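Local coordinates for 3-keto-5-aminohexanoate cleavage protein (Archaeoglobus fulgidus, PDB 3LOT) that probably cleaves beta-keto acids such as 3-keto-5-aminohexanoate, using a bound zinc ion in a TIM-barrel fold, at residues Asp64-Cys72 with Ala101-Pro109; Leu197-Ile205 with Asp215-Ala223. All blocks are in the same frame, centred on the assembly; numbering follows the deposited sequence.

Interaction 1 of 2, residues Asp64-Cys72 with Ala101-Pro109; sequences DVEVFRYIC and AKVVPALKP
L107 is the knob of this contact: its isobutyl group drops into the hole between V65, F68, R69 and C72 of helix 65-72. CD2 of L107 does most of the touching, lying 3.8 Å from SG of C72 and 3.9 Å from CB of F68, while CD1 lies near the carbonyl O of V65 and over one face of the R69 guanidinium. A turn earlier, V103 sets its CG2, anti to the backbone N, above one face of the F68 ring, a CH-pi contact of 4.1 Å to the centroid, displaced toward the rim. In the conformer given, CG1 of V65 lies near V103 and extends the apolar strip. On the solvent side R69 runs out extended and then bends at chi3 (-45°), which brings NH1 back to the carbonyl O of A106 at 3.2 Å with an N-H...O angle of 157°. The donor stands well above the carbonyl plane, and the same oxygen also accepts from ND2 of N313, near the C terminus. What steadies the arginine is E66: its OE1 takes NE of R69 by the syn lone pair at 2.7 Å, in the guanidinium plane, a salt bridge within one helix turn. Further back, D64 caps that helix, its OD1 accepting from N of E66 at 2.9 Å. Behind F68 and V103 lies V85 of strand 82-85, which both side chains touch. The axes of segments 65-72 and 103-107 cross at -50°, packed side by side on the outside of the parallel strands, as neighbouring helices do in a TIM barrel.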
loop_
_atom_site.group_PDB
_atom_site.type_symbol
_atom_site.label_atom_id
_atom_site.label_comp_id
_atom_site.label_asym_id
_atom_site.label_seq_id
_atom_site.Cartn_x
_atom_site.Cartn_y
_atom_site.Cartn_z
ATOM N N ASP D 64 34.945 15.820 17.769
ATOM C CA ASP D 64 36.398 15.691 17.972
ATOM C C ASP D 64 36.962 14.331 17.506
ATOM O O ASP D 64 36.703 13.305 18.103
ATOM C CB ASP D 64 36.709 15.959 19.441
ATOM C CG ASP D 64 38.206 15.878 19.789
ATOM O OD1 ASP D 64 39.082 15.470 18.996
ATOM O OD2 ASP D 64 38.514 16.255 20.931
ATOM N N VAL D 65 37.724 14.330 16.414
ATOM C CA VAL D 65 38.192 13.073 15.833
ATOM C C VAL D 65 39.197 12.359 16.739
ATOM O O VAL D 65 39.355 11.146 16.643
ATOM C CB VAL D 65 38.784 13.225 14.385
ATOM C CG1 VAL D 65 37.737 13.794 13.422
ATOM C CG2 VAL D 65 40.053 14.061 14.397
ATOM N N GLU D 66 39.884 13.085 17.618
ATOM C CA GLU D 66 40.740 12.405 18.587
ATOM C C GLU D 66 39.969 11.575 19.607
ATOM O O GLU D 66 40.480 10.531 20.058
ATOM C CB GLU D 66 41.704 13.353 19.272
ATOM C CG GLU D 66 42.845 13.845 18.320
ATOM C CD GLU D 66 43.078 13.005 17.025
ATOM O OE1 GLU D 66 43.309 11.762 17.096
ATOM O OE2 GLU D 66 43.069 13.632 15.925
ATOM N N VAL D 67 38.746 11.998 19.910
ATOM C CA VAL D 67 37.880 11.226 20.801
ATOM C C VAL D 67 37.343 10.002 20.064
ATOM O O VAL D 67 37.390 8.860 20.558
ATOM C CB VAL D 67 36.724 12.106 21.394
ATOM C CG1 VAL D 67 35.813 11.283 22.310
ATOM C CG2 VAL D 67 37.336 13.329 22.186
ATOM N N PHE D 68 36.848 10.218 18.861
ATOM C CA PHE D 68 36.636 9.061 17.973
ATOM C C PHE D 68 37.821 8.115 17.872
ATOM O O PHE D 68 37.648 6.889 17.921
ATOM C CB PHE D 68 36.264 9.502 16.572
ATOM C CG PHE D 68 34.832 9.865 16.431
ATOM C CD1 PHE D 68 33.867 8.865 16.344
ATOM C CD2 PHE D 68 34.445 11.190 16.369
ATOM C CE1 PHE D 68 32.534 9.168 16.191
ATOM C CE2 PHE D 68 33.123 11.521 16.209
ATOM C CZ PHE D 68 32.146 10.503 16.121
ATOM N N ARG D 69 39.010 8.667 17.684
ATOM C CA ARG D 69 40.177 7.816 17.443
ATOM C C ARG D 69 40.412 6.933 18.668
ATOM O O ARG D 69 40.636 5.715 18.538
ATOM C CB ARG D 69 41.417 8.607 17.077
ATOM C CG ARG D 69 42.548 7.679 16.594
ATOM C CD ARG D 69 43.806 8.399 16.287
ATOM N NE ARG D 69 43.613 9.618 15.510
ATOM C CZ ARG D 69 43.465 9.673 14.191
ATOM N NH1 ARG D 69 43.444 8.562 13.444
ATOM N NH2 ARG D 69 43.326 10.859 13.600
ATOM N N TYR D 70 40.313 7.543 19.844
ATOM C CA TYR D 70 40.474 6.814 21.086
ATOM C C TYR D 70 39.435 5.711 21.241
ATOM O O TYR D 70 39.797 4.566 21.509
ATOM C CB TYR D 70 40.452 7.774 22.286
ATOM C CG TYR D 70 40.526 7.089 23.615
ATOM C CD1 TYR D 70 41.764 6.783 24.211
ATOM C CD2 TYR D 70 39.370 6.751 24.287
ATOM C CE1 TYR D 70 41.815 6.142 25.463
ATOM C CE2 TYR D 70 39.397 6.115 25.488
ATOM C CZ TYR D 70 40.608 5.792 26.081
ATOM O OH TYR D 70 40.588 5.173 27.313
ATOM N N ILE D 71 38.157 6.059 21.104
ATOM C CA ILE D 71 37.057 5.104 21.263
ATOM C C ILE D 71 37.187 3.912 20.305
ATOM O O ILE D 71 37.126 2.742 20.705
ATOM C CB ILE D 71 35.691 5.770 21.028
ATOM C CG1 ILE D 71 35.444 6.836 22.096
ATOM C CG2 ILE D 71 34.580 4.746 21.067
ATOM C CD1 ILE D 71 34.206 7.653 21.896
ATOM N N CYS D 72 37.469 4.207 19.048
ATOM C CA CYS D 72 37.513 3.144 18.025
ATOM C C CYS D 72 38.717 2.249 18.224
ATOM O O CYS D 72 38.611 1.033 18.112
ATOM C CB CYS D 72 37.474 3.741 16.621
ATOM S SG CYS D 72 35.910 4.542 16.343
ATOM N N ALA D 101 32.185 15.132 8.394
ATOM C CA ALA D 101 32.790 14.080 7.552
ATOM C C ALA D 101 34.264 13.790 7.859
ATOM O O ALA D 101 34.792 12.759 7.424
ATOM C CB ALA D 101 32.660 14.428 6.072
ATOM N N LYS D 102 34.918 14.666 8.615
ATOM C CA LYS D 102 36.395 14.570 8.831
ATOM C C LYS D 102 36.862 13.287 9.510
ATOM O O LYS D 102 38.017 12.880 9.380
ATOM C CB LYS D 102 36.883 15.745 9.663
ATOM C CG LYS D 102 36.767 17.041 8.943
ATOM C CD LYS D 102 37.360 18.178 9.742
ATOM C CE LYS D 102 37.813 19.348 8.817
ATOM N NZ LYS D 102 37.615 20.641 9.571
ATOM N N VAL D 103 35.963 12.667 10.252
ATOM C CA VAL D 103 36.239 11.399 10.875
ATOM C C VAL D 103 36.589 10.337 9.830
ATOM O O VAL D 103 37.357 9.441 10.143
ATOM C CB VAL D 103 35.044 10.945 11.792
ATOM C CG1 VAL D 103 33.844 10.453 10.982
ATOM C CG2 VAL D 103 35.498 9.892 12.753
ATOM N N VAL D 104 36.084 10.467 8.591
ATOM C CA VAL D 104 36.263 9.413 7.568
ATOM C C VAL D 104 37.713 9.377 7.040
ATOM O O VAL D 104 38.327 8.315 7.050
ATOM C CB VAL D 104 35.151 9.428 6.492
ATOM C CG1 VAL D 104 35.428 8.444 5.372
ATOM C CG2 VAL D 104 33.768 9.103 7.154
ATOM N N PRO D 105 38.291 10.525 6.679
ATOM C CA PRO D 105 39.695 10.512 6.287
ATOM C C PRO D 105 40.671 10.330 7.459
ATOM O O PRO D 105 41.746 9.734 7.287
ATOM C CB PRO D 105 39.881 11.883 5.622
ATOM C CG PRO D 105 38.737 12.694 6.119
ATOM C CD PRO D 105 37.628 11.735 6.180
ATOM N N ALA D 106 40.292 10.806 8.638
ATOM C CA ALA D 106 41.105 10.588 9.838
ATOM C C ALA D 106 41.181 9.107 10.234
ATOM O O ALA D 106 42.275 8.563 10.486
ATOM C CB ALA D 106 40.607 11.444 10.983
ATOM N N LEU D 107 40.022 8.454 10.314
ATOM C CA LEU D 107 39.945 7.075 10.812
ATOM C C LEU D 107 39.852 6.000 9.729
ATOM O O LEU D 107 40.135 4.840 10.009
ATOM C CB LEU D 107 38.785 6.889 11.817
ATOM C CG LEU D 107 39.018 7.291 13.288
ATOM C CD1 LEU D 107 39.341 8.713 13.398
ATOM C CD2 LEU D 107 37.818 6.945 14.132
ATOM N N LYS D 108 39.450 6.362 8.521
ATOM C CA LYS D 108 39.193 5.382 7.447
ATOM C C LYS D 108 38.462 4.138 7.937
ATOM O O LYS D 108 38.967 3.030 7.849
ATOM C CB LYS D 108 40.514 5.013 6.755
ATOM C CG LYS D 108 41.274 6.190 6.219
ATOM C CD LYS D 108 42.605 5.752 5.654
ATOM C CE LYS D 108 43.174 6.709 4.663
ATOM N NZ LYS D 108 43.201 8.103 5.175
ATOM N N PRO D 109 37.256 4.320 8.503
ATOM C CA PRO D 109 36.530 3.189 9.021
ATOM C C PRO D 109 35.980 2.318 7.899
ATOM O O PRO D 109 35.915 2.742 6.737
ATOM C CB PRO D 109 35.350 3.836 9.795
ATOM C CG PRO D 109 35.131 5.152 9.100
ATOM C CD PRO D 109 36.498 5.583 8.615
#

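Interaction 2 of 2, residues Leu197-Ile205 with Asp215-Ala223; sequences LRLQFIHGI and DVLFMKQTA
F201 and H203 both carry CG anti to the carbonyl carbon (chi1 -59° and -72°), which sends their rings out from strand 197-203 to the helix, and M219, a selenomethionine bent at chi2 and chi3, packs against both. CB of M219 sits over the centre of the F201 ring, a CH-pi contact of 4.2 Å to the centroid, and the chain then folds back so that CE of M219 ends 3.8 Å from CD1 of the same ring. CG of M219 meanwhile reaches the imidazole, 3.6 Å from CE1 of H203. That ring is also covered on one face by V216, whose CG2 stands over the centre at 3.6 Å from the H203 centroid; the backbone of D215 comes in at its edge. ND1 of H203 is hydrogen-bonded to the carbonyl O of G210, which fixes the rotation of the ring, whereas NE2 is buried against M219 and V216 with no polar partner in the model. This is strand-on-helix packing in the beta-alpha-beta unit of strand 197-203, helix 213-226 and strand 232-238: alternate residues L199, F201 and H203 face the helix, while Q200 and I202 point away from it, the I202 side chain lying about 7 Å from the zinc ion. Toward the start of the strand, CB of A223 closes on the edge of F201, 4.0 Å from CZ, and touches CD1 of L199 at 4.1 Å. CE2 of F201 meets CA of K220 at 3.7 Å. The D215 carboxylate lies at a subunit interface, where OD1 forms a salt bridge with R225 of a second subunit.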
loop_
_atom_site.group_PDB
_atom_site.type_symbol
_atom_site.label_atom_id
_atom_site.label_comp_id
_atom_site.label_asym_id
_atom_site.label_seq_id
_atom_site.Cartn_x
_atom_site.Cartn_y
_atom_site.Cartn_z
ATOM N N LEU D 197 23.995 -0.989 -2.412
ATOM C CA LEU D 197 23.855 0.045 -1.432
ATOM C C LEU D 197 23.447 -0.579 -0.096
ATOM O O LEU D 197 22.855 -1.656 -0.043
ATOM C CB LEU D 197 22.792 1.049 -1.870
ATOM C CG LEU D 197 22.896 1.625 -3.297
ATOM C CD1 LEU D 197 21.741 2.577 -3.498
ATOM C CD2 LEU D 197 24.215 2.313 -3.559
ATOM N N ARG D 198 23.808 0.104 0.970
ATOM C CA ARG D 198 23.346 -0.222 2.308
ATOM C C ARG D 198 22.491 0.914 2.807
ATOM O O ARG D 198 22.997 1.996 3.030
ATOM C CB ARG D 198 24.548 -0.439 3.225
ATOM C CG ARG D 198 24.192 -0.784 4.678
ATOM C CD ARG D 198 23.310 -1.976 4.801
ATOM N NE ARG D 198 23.224 -2.401 6.201
ATOM C CZ ARG D 198 22.568 -3.483 6.634
ATOM N NH1 ARG D 198 21.965 -4.278 5.790
ATOM N NH2 ARG D 198 22.528 -3.779 7.936
ATOM N N LEU D 199 21.204 0.648 3.034
ATOM C CA LEU D 199 20.259 1.670 3.509
ATOM C C LEU D 199 19.819 1.380 4.936
ATOM O O LEU D 199 19.638 0.241 5.338
ATOM C CB LEU D 199 18.957 1.736 2.645
ATOM C CG LEU D 199 18.903 1.844 1.111
ATOM C CD1 LEU D 199 17.657 2.637 0.614
ATOM C CD2 LEU D 199 20.133 2.424 0.530
ATOM N N GLN D 200 19.556 2.427 5.685
ATOM C CA GLN D 200 18.935 2.278 6.955
ATOM C C GLN D 200 17.713 3.190 7.033
ATOM O O GLN D 200 17.779 4.385 6.736
ATOM C CB GLN D 200 19.936 2.595 8.017
ATOM C CG GLN D 200 19.425 2.477 9.442
ATOM C CD GLN D 200 20.476 1.864 10.302
ATOM O OE1 GLN D 200 20.321 0.753 10.773
ATOM N NE2 GLN D 200 21.605 2.557 10.439
ATOM N N PHE D 201 16.598 2.606 7.385
ATOM C CA PHE D 201 15.348 3.316 7.429
ATOM C C PHE D 201 15.150 3.724 8.885
ATOM O O PHE D 201 15.230 2.854 9.758
ATOM C CB PHE D 201 14.225 2.399 6.994
ATOM C CG PHE D 201 14.368 1.838 5.591
ATOM C CD1 PHE D 201 14.907 2.572 4.568
ATOM C CD2 PHE D 201 13.853 0.579 5.293
ATOM C CE1 PHE D 201 14.953 2.052 3.280
ATOM C CE2 PHE D 201 13.924 0.069 4.002
ATOM C CZ PHE D 201 14.485 0.803 3.012
ATOM N N ILE D 202 14.977 5.023 9.151
ATOM C CA ILE D 202 14.869 5.548 10.526
ATOM C C ILE D 202 13.476 6.140 10.753
ATOM O O ILE D 202 13.052 7.093 10.077
ATOM C CB ILE D 202 15.948 6.573 10.837
ATOM C CG1 ILE D 202 17.354 5.961 10.511
ATOM C CG2 ILE D 202 15.878 7.009 12.318
ATOM C CD1 ILE D 202 18.564 6.719 11.104
ATOM N N HIS D 203 12.772 5.569 11.708
ATOM C CA HIS D 203 11.348 5.869 11.919
ATOM C C HIS D 203 11.136 6.526 13.256
ATOM O O HIS D 203 11.603 6.019 14.279
ATOM C CB HIS D 203 10.534 4.557 11.801
ATOM C CG HIS D 203 10.429 4.051 10.385
ATOM N ND1 HIS D 203 9.319 4.272 9.590
ATOM C CD2 HIS D 203 11.311 3.371 9.612
ATOM C CE1 HIS D 203 9.515 3.732 8.401
ATOM N NE2 HIS D 203 10.727 3.196 8.378
ATOM N N GLY D 204 10.412 7.634 13.247
ATOM C CA GLY D 204 9.914 8.262 14.448
ATOM C C GLY D 204 10.575 9.579 14.816
ATOM O O GLY D 204 10.391 10.052 15.913
ATOM N N ILE D 205 11.384 10.161 13.951
ATOM C CA ILE D 205 11.965 11.467 14.219
ATOM C C ILE D 205 10.934 12.556 13.886
ATOM O O ILE D 205 10.207 12.465 12.879
ATOM C CB ILE D 205 13.282 11.716 13.436
ATOM C CG1 ILE D 205 14.339 10.677 13.815
ATOM C CG2 ILE D 205 13.810 13.139 13.684
ATOM C CD1 ILE D 205 14.659 10.576 15.258
ATOM N N ASP D 215 4.301 2.948 7.250
ATOM C CA ASP D 215 5.492 3.717 6.922
ATOM C C ASP D 215 6.689 2.828 6.638
ATOM O O ASP D 215 7.455 3.064 5.703
ATOM C CB ASP D 215 5.891 4.651 8.074
ATOM C CG ASP D 215 4.844 5.708 8.411
ATOM O OD1 ASP D 215 4.098 6.223 7.527
ATOM O OD2 ASP D 215 4.769 6.027 9.624
ATOM N N VAL D 216 6.886 1.803 7.468
ATOM C CA VAL D 216 7.988 0.879 7.254
ATOM C C VAL D 216 7.820 0.171 5.895
ATOM O O VAL D 216 8.725 0.169 5.060
ATOM C CB VAL D 216 8.116 -0.123 8.422
ATOM C CG1 VAL D 216 9.202 -1.154 8.089
ATOM C CG2 VAL D 216 8.396 0.648 9.721
ATOM N N LEU D 217 6.633 -0.355 5.646
ATOM C CA LEU D 217 6.409 -1.090 4.402
ATOM C C LEU D 217 6.631 -0.208 3.187
ATOM O O LEU D 217 7.296 -0.633 2.209
ATOM C CB LEU D 217 5.034 -1.731 4.373
ATOM C CG LEU D 217 4.823 -2.694 3.198
ATOM C CD1 LEU D 217 5.791 -3.945 3.237
ATOM C CD2 LEU D 217 3.363 -3.105 3.204
ATOM N N PHE D 218 6.106 1.019 3.262
ATOM C CA PHE D 218 6.201 1.943 2.140
ATOM C C PHE D 218 7.660 2.357 1.854
ATOM O O PHE D 218 8.032 2.466 0.693
ATOM C CB PHE D 218 5.259 3.141 2.309
ATOM C CG PHE D 218 4.989 3.854 1.030
ATOM C CD1 PHE D 218 4.143 3.305 0.091
ATOM C CD2 PHE D 218 5.636 5.033 0.728
ATOM C CE1 PHE D 218 3.915 3.936 -1.116
ATOM C CE2 PHE D 218 5.435 5.659 -0.495
ATOM C CZ PHE D 218 4.570 5.119 -1.409
HETATM N N MSE D 219 8.485 2.538 2.900
HETATM C CA MSE D 219 9.892 2.859 2.738
HETATM C C MSE D 219 10.557 1.739 1.949
HETATM O O MSE D 219 11.204 1.991 0.943
HETATM C CB MSE D 219 10.607 3.049 4.098
HETATM C CG MSE D 219 10.198 4.265 4.897
HETATM SE SE MSE D 219 11.130 5.873 4.356
HETATM C CE MSE D 219 12.819 5.667 5.357
ATOM N N LYS D 220 10.374 0.501 2.386
ATOM C CA LYS D 220 11.079 -0.617 1.780
ATOM C C LYS D 220 10.621 -0.804 0.340
ATOM O O LYS D 220 11.439 -1.018 -0.545
ATOM C CB LYS D 220 10.905 -1.907 2.624
ATOM C CG LYS D 220 11.664 -3.146 2.065
ATOM C CD LYS D 220 10.830 -4.022 1.206
ATOM C CE LYS D 220 11.601 -5.322 0.816
ATOM N NZ LYS D 220 10.761 -6.240 0.015
ATOM N N GLN D 221 9.315 -0.731 0.116
ATOM C CA GLN D 221 8.747 -0.855 -1.248
ATOM C C GLN D 221 9.224 0.265 -2.169
ATOM O O GLN D 221 9.441 0.046 -3.367
ATOM C CB GLN D 221 7.229 -0.860 -1.202
ATOM C CG GLN D 221 6.643 -2.088 -0.577
ATOM C CD GLN D 221 5.118 -1.967 -0.423
ATOM O OE1 GLN D 221 4.585 -0.850 -0.366
ATOM N NE2 GLN D 221 4.408 -3.130 -0.322
ATOM N N THR D 222 9.425 1.464 -1.620
ATOM C CA THR D 222 9.976 2.560 -2.431
ATOM C C THR D 222 11.404 2.234 -2.871
ATOM O O THR D 222 11.773 2.437 -4.030
ATOM C CB THR D 222 9.914 3.921 -1.684
ATOM O OG1 THR D 222 8.558 4.193 -1.342
ATOM C CG2 THR D 222 10.485 5.066 -2.538
ATOM N N ALA D 223 12.214 1.739 -1.944
ATOM C CA ALA D 223 13.589 1.326 -2.272
ATOM C C ALA D 223 13.608 0.196 -3.326
ATOM O O ALA D 223 14.385 0.245 -4.298
ATOM C CB ALA D 223 14.351 0.905 -0.988
#

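Overall arrangement
Going from the N terminus, the chain runs through strand 7-13 and helix 31-43, then strand 48-54, which carries zinc ligands H50 and H52, and reaches helix 65-78. Interaction 1 then closes a loop of 28 residues that contains strand 82-85, bringing the short helix 103-107 back beside 65-72. After strands 111-115 and 170-175 the chain enters strand 197-203, and interaction 2 closes a much shorter loop of 9 residues. The two loops follow in series and neither contains nor crosses the other. Their centres are 28 Å apart, on opposite sides of the chain's centre. One ties two outer helices together; the other fastens a helix to its barrel strand, near a subunit interface.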